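Local coordinates for MutT/NUDIX family protein (Bacillus thuringiensis str. Al Hakam, PDB 3ID9), which probably hydrolyses nucleoside diphosphates linked to another moiety, as a member of the MutT/Nudix hydrolase family, at residues 22-27 against 96-101; 79-84 against 147-152; 85-90 against 153-158. All coordinates share one frame; numbering follows the deposited sequence.

Contact 1: 22-27 against 96-101; sequences MQVRVT and LHITFL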
loop_
_atom_site.group_PDB
_atom_site.type_symbol
_atom_site.label_atom_id
_atom_site.label_comp_id
_atom_site.label_asym_id
_atom_site.label_seq_id
_atom_site.Cartn_x
_atom_site.Cartn_y
_atom_site.Cartn_z
HETATM N N MSE B 22 -13.548 -4.198 -8.932
HETATM C CA MSE B 22 -12.689 -4.160 -7.707
HETATM C C MSE B 22 -13.394 -3.808 -6.401
HETATM O O MSE B 22 -14.241 -2.915 -6.347
HETATM C CB MSE B 22 -11.541 -3.170 -7.887
HETATM C CG MSE B 22 -10.291 -3.760 -8.481
HETATM SE SE MSE B 22 -8.751 -3.255 -7.429
HETATM C CE MSE B 22 -8.291 -4.998 -6.714
ATOM N N GLN B 23 -13.020 -4.522 -5.346
ATOM C CA GLN B 23 -13.553 -4.282 -4.012
ATOM C C GLN B 23 -12.353 -4.012 -3.121
ATOM O O GLN B 23 -11.430 -4.822 -3.053
ATOM C CB GLN B 23 -14.311 -5.500 -3.491
ATOM C CG GLN B 23 -14.708 -5.367 -2.025
ATOM C CD GLN B 23 -15.438 -6.593 -1.486
ATOM O OE1 GLN B 23 -14.908 -7.711 -1.496
ATOM N NE2 GLN B 23 -16.662 -6.382 -1.008
ATOM N N VAL B 24 -12.357 -2.866 -2.451
ATOM C CA VAL B 24 -11.250 -2.510 -1.577
ATOM C C VAL B 24 -11.648 -2.509 -0.104
ATOM O O VAL B 24 -12.673 -1.944 0.280
ATOM C CB VAL B 24 -10.690 -1.128 -1.932
ATOM C CG1 VAL B 24 -9.416 -0.870 -1.150
ATOM C CG2 VAL B 24 -10.431 -1.043 -3.426
ATOM N N ARG B 25 -10.825 -3.150 0.717
ATOM C CA ARG B 25 -11.073 -3.227 2.150
ATOM C C ARG B 25 -9.918 -2.704 2.973
ATOM O O ARG B 25 -8.754 -3.005 2.696
ATOM C CB ARG B 25 -11.375 -4.670 2.557
ATOM C CG ARG B 25 -12.763 -5.093 2.150
ATOM C CD ARG B 25 -13.079 -6.547 2.435
ATOM N NE ARG B 25 -14.489 -6.763 2.139
ATOM C CZ ARG B 25 -15.481 -6.300 2.896
ATOM N NH1 ARG B 25 -15.211 -5.613 4.003
ATOM N NH2 ARG B 25 -16.742 -6.489 2.524
ATOM N N VAL B 26 -10.256 -1.907 3.981
ATOM C CA VAL B 26 -9.267 -1.338 4.884
ATOM C C VAL B 26 -9.434 -1.965 6.259
ATOM O O VAL B 26 -10.537 -2.337 6.651
ATOM C CB VAL B 26 -9.429 0.192 5.021
ATOM C CG1 VAL B 26 -9.029 0.867 3.731
ATOM C CG2 VAL B 26 -10.873 0.540 5.370
ATOM N N THR B 27 -8.330 -2.089 6.981
ATOM C CA THR B 27 -8.347 -2.661 8.322
ATOM C C THR B 27 -7.494 -1.763 9.190
ATOM O O THR B 27 -6.432 -1.306 8.759
ATOM C CB THR B 27 -7.768 -4.093 8.338
ATOM O OG1 THR B 27 -8.712 -4.987 7.744
ATOM C CG2 THR B 27 -7.463 -4.542 9.760
ATOM N N LEU B 96 -8.554 -6.054 -3.030
ATOM C CA LEU B 96 -7.374 -5.372 -2.542
ATOM C C LEU B 96 -7.661 -5.093 -1.061
ATOM O O LEU B 96 -8.664 -4.465 -0.718
ATOM C CB LEU B 96 -7.158 -4.076 -3.320
ATOM C CG LEU B 96 -5.852 -3.342 -3.024
ATOM C CD1 LEU B 96 -4.671 -4.251 -3.327
ATOM C CD2 LEU B 96 -5.781 -2.081 -3.857
ATOM N N HIS B 97 -6.799 -5.591 -0.183
ATOM C CA HIS B 97 -6.980 -5.405 1.254
ATOM C C HIS B 97 -5.827 -4.611 1.876
ATOM O O HIS B 97 -4.695 -5.089 1.928
ATOM C CB HIS B 97 -7.094 -6.773 1.940
ATOM C CG HIS B 97 -7.447 -6.696 3.394
ATOM N ND1 HIS B 97 -7.356 -7.779 4.245
ATOM C CD2 HIS B 97 -7.905 -5.665 4.148
ATOM C CE1 HIS B 97 -7.738 -7.420 5.456
ATOM N NE2 HIS B 97 -8.078 -6.140 5.424
ATOM N N ILE B 98 -6.119 -3.404 2.350
ATOM C CA ILE B 98 -5.099 -2.560 2.972
ATOM C C ILE B 98 -5.232 -2.483 4.503
ATOM O O ILE B 98 -6.322 -2.261 5.029
ATOM C CB ILE B 98 -5.142 -1.099 2.426
ATOM C CG1 ILE B 98 -4.788 -1.057 0.937
ATOM C CG2 ILE B 98 -4.152 -0.235 3.185
ATOM C CD1 ILE B 98 -5.941 -1.339 0.018
ATOM N N THR B 99 -4.111 -2.657 5.202
ATOM C CA THR B 99 -4.078 -2.583 6.659
ATOM C C THR B 99 -3.293 -1.351 7.099
ATOM O O THR B 99 -2.127 -1.183 6.729
ATOM C CB THR B 99 -3.415 -3.834 7.285
ATOM O OG1 THR B 99 -4.302 -4.953 7.178
ATOM C CG2 THR B 99 -3.102 -3.598 8.757
ATOM N N PHE B 100 -3.932 -0.498 7.898
ATOM C CA PHE B 100 -3.304 0.733 8.384
ATOM C C PHE B 100 -2.922 0.722 9.861
ATOM O O PHE B 100 -3.686 0.244 10.697
ATOM C CB PHE B 100 -4.245 1.931 8.202
ATOM C CG PHE B 100 -4.424 2.375 6.788
ATOM C CD1 PHE B 100 -5.675 2.312 6.184
ATOM C CD2 PHE B 100 -3.351 2.900 6.068
ATOM C CE1 PHE B 100 -5.859 2.771 4.887
ATOM C CE2 PHE B 100 -3.521 3.361 4.770
ATOM C CZ PHE B 100 -4.774 3.297 4.174
ATOM N N LEU B 101 -1.746 1.254 10.179
ATOM C CA LEU B 101 -1.341 1.399 11.570
ATOM C C LEU B 101 -1.976 2.739 11.911
ATOM O O LEU B 101 -1.657 3.754 11.292
ATOM C CB LEU B 101 0.176 1.505 11.719
ATOM C CG LEU B 101 0.914 0.168 11.711
ATOM C CD1 LEU B 101 2.415 0.403 11.854
ATOM C CD2 LEU B 101 0.392 -0.691 12.849
#
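T27 and H97 join side chain to side chain across two parallel neighbours, strands 23-32 and 95-104, in the mixed sheet of the Nudix fold. T27 OG1 and H97 NE2 are 2.7 Å apart in a hydrogen bond whose donor could be either atom. The hydroxyl meets the imidazole at its edge, in the plane of the ring, and R25 O is at the edge too, 3.1 Å from H97 CD2. H97 CG stands anti to the backbone N (chi1 -173°), and the ring beyond it lies with NE2 beside T27 OG1. Threonine suits this buried place: its branched CB fits an extended strand, and its hydroxyl finds a partner in the ring. T99 lies alongside T27, pointing the same way, with T99 OG1 3.8 Å from T27 CB.

L96 belongs to the other face of the sheet, with V24, V26 and I98. The CE methyl of M22, a selenomethionine, reaches to 3.7 Å from L96 CB, and L96 also leans on D87 of strand 77-88. Farther along, V24 CG1 meets I98 CD1 at 3.7 Å, and V26 CG1 approaches F100 CE1. L61 of helix 61-72 packs on V24, I98 and F100, a setting that suits their apolar side chains; the F100 ring also makes an edge-to-face pair with Y155 of the second subunit.

Five backbone hydrogen bonds tie the strands, R25 and T27 each donating through N and accepting through O. The last runs from F100 N to T27 O, 2.8 Å long and nearly straight at 171°.

Contact 2: 79-84 against 147-152; sequences IKKLLY and GGLANA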
loop_
_atom_site.group_PDB
_atom_site.type_symbol
_atom_site.label_atom_id
_atom_site.label_comp_id
_atom_site.label_asym_id
_atom_site.label_seq_id
_atom_site.Cartn_x
_atom_site.Cartn_y
_atom_site.Cartn_z
ATOM N N ILE B 79 -4.017 8.212 10.140
ATOM C CA ILE B 79 -3.143 7.172 9.631
ATOM C C ILE B 79 -1.670 7.450 9.925
ATOM O O ILE B 79 -1.202 8.574 9.781
ATOM C CB ILE B 79 -3.353 7.007 8.107
ATOM C CG1 ILE B 79 -4.753 6.440 7.861
ATOM C CG2 ILE B 79 -2.270 6.112 7.508
ATOM C CD1 ILE B 79 -5.034 6.074 6.438
ATOM N N LYS B 80 -0.951 6.423 10.359
ATOM C CA LYS B 80 0.473 6.556 10.641
ATOM C C LYS B 80 1.202 6.049 9.411
ATOM O O LYS B 80 2.006 6.754 8.810
ATOM C CB LYS B 80 0.887 5.704 11.844
ATOM C CG LYS B 80 0.449 6.241 13.190
ATOM C CD LYS B 80 1.651 6.645 14.041
ATOM C CE LYS B 80 2.483 5.437 14.474
ATOM N NZ LYS B 80 1.739 4.534 15.400
ATOM N N LYS B 81 0.908 4.808 9.044
ATOM C CA LYS B 81 1.528 4.198 7.887
ATOM C C LYS B 81 0.760 3.007 7.338
ATOM O O LYS B 81 -0.063 2.398 8.022
ATOM C CB LYS B 81 2.961 3.766 8.211
ATOM C CG LYS B 81 4.002 4.830 7.925
ATOM C CD LYS B 81 5.401 4.276 8.102
ATOM C CE LYS B 81 6.452 5.246 7.580
ATOM N NZ LYS B 81 7.783 4.574 7.420
ATOM N N LEU B 82 1.042 2.703 6.078
ATOM C CA LEU B 82 0.441 1.588 5.377
ATOM C C LEU B 82 1.243 0.399 5.901
ATOM O O LEU B 82 2.463 0.345 5.745
ATOM C CB LEU B 82 0.669 1.770 3.881
ATOM C CG LEU B 82 -0.170 1.050 2.836
ATOM C CD1 LEU B 82 -0.468 -0.349 3.330
ATOM C CD2 LEU B 82 -1.444 1.830 2.573
ATOM N N LEU B 83 0.578 -0.550 6.536
ATOM C CA LEU B 83 1.298 -1.684 7.080
ATOM C C LEU B 83 1.385 -2.889 6.156
ATOM O O LEU B 83 2.441 -3.514 6.021
ATOM C CB LEU B 83 0.655 -2.135 8.395
ATOM C CG LEU B 83 1.257 -3.428 8.956
ATOM C CD1 LEU B 83 2.661 -3.139 9.471
ATOM C CD2 LEU B 83 0.382 -3.983 10.071
ATOM N N TYR B 84 0.273 -3.210 5.514
ATOM C CA TYR B 84 0.239 -4.395 4.696
ATOM C C TYR B 84 -0.804 -4.282 3.599
ATOM O O TYR B 84 -1.916 -3.800 3.827
ATOM C CB TYR B 84 -0.081 -5.581 5.608
ATOM C CG TYR B 84 0.020 -6.941 4.985
ATOM C CD1 TYR B 84 1.253 -7.576 4.844
ATOM C CD2 TYR B 84 -1.123 -7.620 4.572
ATOM C CE1 TYR B 84 1.345 -8.862 4.310
ATOM C CE2 TYR B 84 -1.046 -8.902 4.038
ATOM C CZ TYR B 84 0.188 -9.519 3.912
ATOM O OH TYR B 84 0.253 -10.801 3.408
ATOM N N GLY B 147 6.048 -6.225 14.951
ATOM C CA GLY B 147 7.168 -5.467 14.423
ATOM C C GLY B 147 6.793 -4.011 14.238
ATOM O O GLY B 147 7.653 -3.129 14.233
ATOM N N GLY B 148 5.499 -3.760 14.070
ATOM C CA GLY B 148 5.019 -2.401 13.905
ATOM C C GLY B 148 5.583 -1.624 12.728
ATOM O O GLY B 148 5.721 -2.154 11.621
ATOM N N LEU B 149 5.902 -0.356 12.980
ATOM C CA LEU B 149 6.435 0.536 11.959
ATOM C C LEU B 149 7.602 -0.067 11.189
ATOM O O LEU B 149 7.859 0.314 10.052
ATOM C CB LEU B 149 6.861 1.863 12.594
ATOM C CG LEU B 149 6.145 3.134 12.111
ATOM C CD1 LEU B 149 4.640 2.983 12.220
ATOM C CD2 LEU B 149 6.618 4.322 12.945
ATOM N N ALA B 150 8.303 -1.012 11.803
ATOM C CA ALA B 150 9.436 -1.654 11.148
ATOM C C ALA B 150 8.983 -2.532 9.977
ATOM O O ALA B 150 9.738 -2.769 9.034
ATOM C CB ALA B 150 10.217 -2.490 12.159
ATOM N N ASN B 151 7.748 -3.017 10.041
ATOM C CA ASN B 151 7.221 -3.866 8.985
ATOM C C ASN B 151 6.319 -3.102 8.033
ATOM O O ASN B 151 5.653 -3.700 7.191
ATOM C CB ASN B 151 6.459 -5.050 9.586
ATOM C CG ASN B 151 7.352 -5.956 10.407
ATOM O OD1 ASN B 151 8.536 -6.114 10.102
ATOM N ND2 ASN B 151 6.790 -6.572 11.441
ATOM N N ALA B 152 6.298 -1.781 8.166
ATOM C CA ALA B 152 5.481 -0.946 7.295
ATOM C C ALA B 152 5.847 -1.205 5.826
ATOM O O ALA B 152 6.989 -1.540 5.518
ATOM C CB ALA B 152 5.699 0.519 7.635
#
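L83 and the K80-K81 pair lean on the short 3-10 turn 149-151 from a strand that carries two classic beta bulges against strand 95-104 of the Nudix sheet, yet no hydrogen bond crosses between the two segments. In one bulge K80 and K81 both face L101, in the other L83 and Y84 both face T99. The turn follows helix 139-147, and G148 leaves the helix with a positive phi of 59°, a backbone shape that favours glycine. L83 CG stands anti to the backbone N (chi1 173°); with chi2 at 71°, CD1 lies 3.8 Å from N151 O and 3.9 Å from G148 O, so leucine covers backbone of the turn with a methyl. The side-chain amide of N151 turns back to the preceding helix, ND2 bonding L144 O.

The small methyl of A152 lets the chain come close to the strand: A152 CB is 3.8 Å from L82 O and also touches K81. Lysine serves here by its aliphatic shaft, extended beyond CG, while K81 NZ bonds A150 O and A152 O of the second subunit, making this a part of the dimer interface. K80 and L149 cross at about a right angle, K80 CE resting 4.0 Å from L149 CD1.

Contact 3: 85-90 against 153-158; sequences VCDKPD and GSYQGL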
loop_
_atom_site.group_PDB
_atom_site.type_symbol
_atom_site.label_atom_id
_atom_site.label_comp_id
_atom_site.label_asym_id
_atom_site.label_seq_id
_atom_site.Cartn_x
_atom_site.Cartn_y
_atom_site.Cartn_z
ATOM N N VAL B 85 -0.429 -4.724 2.406
ATOM C CA VAL B 85 -1.321 -4.700 1.265
ATOM C C VAL B 85 -1.399 -6.126 0.748
ATOM O O VAL B 85 -0.382 -6.772 0.488
ATOM C CB VAL B 85 -0.808 -3.747 0.153
ATOM C CG1 VAL B 85 -1.686 -3.872 -1.078
ATOM C CG2 VAL B 85 -0.830 -2.305 0.653
ATOM N N CYS B 86 -2.622 -6.621 0.638
ATOM C CA CYS B 86 -2.854 -7.973 0.170
ATOM C C CYS B 86 -3.823 -7.908 -1.000
ATOM O O CYS B 86 -4.911 -7.342 -0.879
ATOM C CB CYS B 86 -3.446 -8.816 1.311
ATOM S SG CYS B 86 -3.963 -10.486 0.828
ATOM N N ASP B 87 -3.429 -8.452 -2.146
ATOM C CA ASP B 87 -4.341 -8.423 -3.269
ATOM C C ASP B 87 -4.589 -9.795 -3.862
ATOM O O ASP B 87 -3.686 -10.624 -3.963
ATOM C CB ASP B 87 -3.896 -7.392 -4.332
ATOM C CG ASP B 87 -2.728 -7.856 -5.185
ATOM O OD1 ASP B 87 -1.677 -8.257 -4.642
ATOM O OD2 ASP B 87 -2.869 -7.793 -6.424
ATOM N N LYS B 88 -5.858 -10.029 -4.185
ATOM C CA LYS B 88 -6.336 -11.279 -4.763
ATOM C C LYS B 88 -7.056 -10.954 -6.054
ATOM O O LYS B 88 -8.279 -10.809 -6.067
ATOM C CB LYS B 88 -7.325 -11.977 -3.826
ATOM C CG LYS B 88 -6.722 -12.648 -2.602
ATOM C CD LYS B 88 -7.819 -13.370 -1.845
ATOM C CE LYS B 88 -7.302 -14.112 -0.632
ATOM N NZ LYS B 88 -8.441 -14.804 0.055
ATOM N N PRO B 89 -6.310 -10.823 -7.158
ATOM C CA PRO B 89 -6.969 -10.506 -8.426
ATOM C C PRO B 89 -7.955 -11.581 -8.908
ATOM O O PRO B 89 -8.916 -11.258 -9.609
ATOM C CB PRO B 89 -5.792 -10.275 -9.384
ATOM C CG PRO B 89 -4.708 -11.130 -8.812
ATOM C CD PRO B 89 -4.847 -10.903 -7.321
ATOM N N ASP B 90 -7.735 -12.840 -8.515
ATOM C CA ASP B 90 -8.625 -13.929 -8.930
ATOM C C ASP B 90 -9.960 -13.967 -8.181
ATOM O O ASP B 90 -10.866 -14.700 -8.577
ATOM C CB ASP B 90 -7.953 -15.307 -8.771
ATOM C CG ASP B 90 -6.721 -15.479 -9.649
ATOM O OD1 ASP B 90 -6.756 -15.097 -10.844
ATOM O OD2 ASP B 90 -5.712 -16.016 -9.140
ATOM N N GLY B 153 4.877 -1.053 4.929
ATOM C CA GLY B 153 5.135 -1.264 3.515
ATOM C C GLY B 153 5.240 -2.715 3.061
ATOM O O GLY B 153 5.851 -2.994 2.026
ATOM N N SER B 154 4.664 -3.640 3.826
ATOM C CA SER B 154 4.698 -5.053 3.462
ATOM C C SER B 154 3.651 -5.328 2.391
ATOM O O SER B 154 2.582 -4.720 2.386
ATOM C CB SER B 154 4.415 -5.935 4.681
ATOM O OG SER B 154 5.469 -5.866 5.615
ATOM N N TYR B 155 3.953 -6.256 1.496
ATOM C CA TYR B 155 3.029 -6.581 0.422
ATOM C C TYR B 155 3.024 -8.061 0.077
ATOM O O TYR B 155 4.012 -8.764 0.266
ATOM C CB TYR B 155 3.384 -5.792 -0.837
ATOM C CG TYR B 155 2.728 -6.351 -2.078
ATOM C CD1 TYR B 155 1.408 -6.038 -2.401
ATOM C CD2 TYR B 155 3.405 -7.259 -2.889
ATOM C CE1 TYR B 155 0.780 -6.617 -3.499
ATOM C CE2 TYR B 155 2.783 -7.846 -3.988
ATOM C CZ TYR B 155 1.475 -7.522 -4.288
ATOM O OH TYR B 155 0.867 -8.106 -5.379
ATOM N N GLN B 156 1.909 -8.530 -0.460
ATOM C CA GLN B 156 1.806 -9.920 -0.840
ATOM C C GLN B 156 0.707 -10.086 -1.870
ATOM O O GLN B 156 -0.395 -9.570 -1.695
ATOM C CB GLN B 156 1.505 -10.767 0.388
ATOM C CG GLN B 156 1.489 -12.254 0.134
ATOM C CD GLN B 156 1.137 -13.042 1.388
ATOM O OE1 GLN B 156 1.776 -12.888 2.433
ATOM N NE2 GLN B 156 0.118 -13.890 1.290
ATOM N N GLY B 157 1.025 -10.781 -2.957
ATOM C CA GLY B 157 0.048 -11.035 -3.999
ATOM C C GLY B 157 -0.362 -12.491 -3.868
ATOM O O GLY B 157 0.488 -13.360 -3.685
ATOM N N LEU B 158 -1.659 -12.765 -3.947
ATOM C CA LEU B 158 -2.153 -14.132 -3.823
ATOM C C LEU B 158 -3.016 -14.552 -4.999
ATOM O O LEU B 158 -4.016 -13.906 -5.318
ATOM C CB LEU B 158 -2.964 -14.281 -2.539
ATOM C CG LEU B 158 -2.200 -14.054 -1.241
ATOM C CD1 LEU B 158 -3.165 -13.947 -0.080
ATOM C CD2 LEU B 158 -1.222 -15.195 -1.041
#
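Y155 OH donates a hydrogen bond to D87 OD1 over 2.7 Å, meeting the carboxylate on its syn side and 23° out of its plane. The ring and carboxylate planes are turned 35° from each other, and OD1 sits at the ring's edge. Both groups are used twice: in the second subunit, L61 N bonds D87 OD2 and E62 N bonds Y155 OH. L61 N, at the start of helix 61-72 of the second subunit, would tend to favour a charged carboxylate.

Four backbone hydrogen bonds hold the strands in parallel register. V85 N bonds S154 O and Q156 N returns to V85 O; D87 N then bonds Q156 O at 3.3 Å, and L158 N closes the series on D87 O at 2.9 Å. G157 shares the face of D87 and Y155, and having no side chain it brings only its CA beside OD1.

Around this ladder, V85 CG1 packs 4.0 Å from Y155 CD1. On the face of C86 and Q156, C86 SG touches L158 CD1 at 3.7 Å. The aliphatic shaft of K88 crosses L158 obliquely, so one leucine serves as apolar partner to both. The arrangement is that of a short parallel strand, 154-157, added to strand 77-88 of the Nudix sheet, at the interface with the second subunit.

How the contacts relate
The three contacts step across one sheet, in the order of strands 23-32, 95-104, 77-88 and 154-157. Contacts 2 and 3 share strand 77-88, their centres about 15 Å apart, and the second segment of contact 2 leads straight into that of contact 3. Contact 1 meets both: T99 O lies 2.8 Å from L83 N of contact 2, and H97 N lies 2.7 Å from C86 O of contact 3, whose centre is about 10 Å away. All three touch the second subunit. Helix 61-72, which carries much of the Nudix signature, covers contact 1 within the chain, whereas its start in the second subunit meets contact 3.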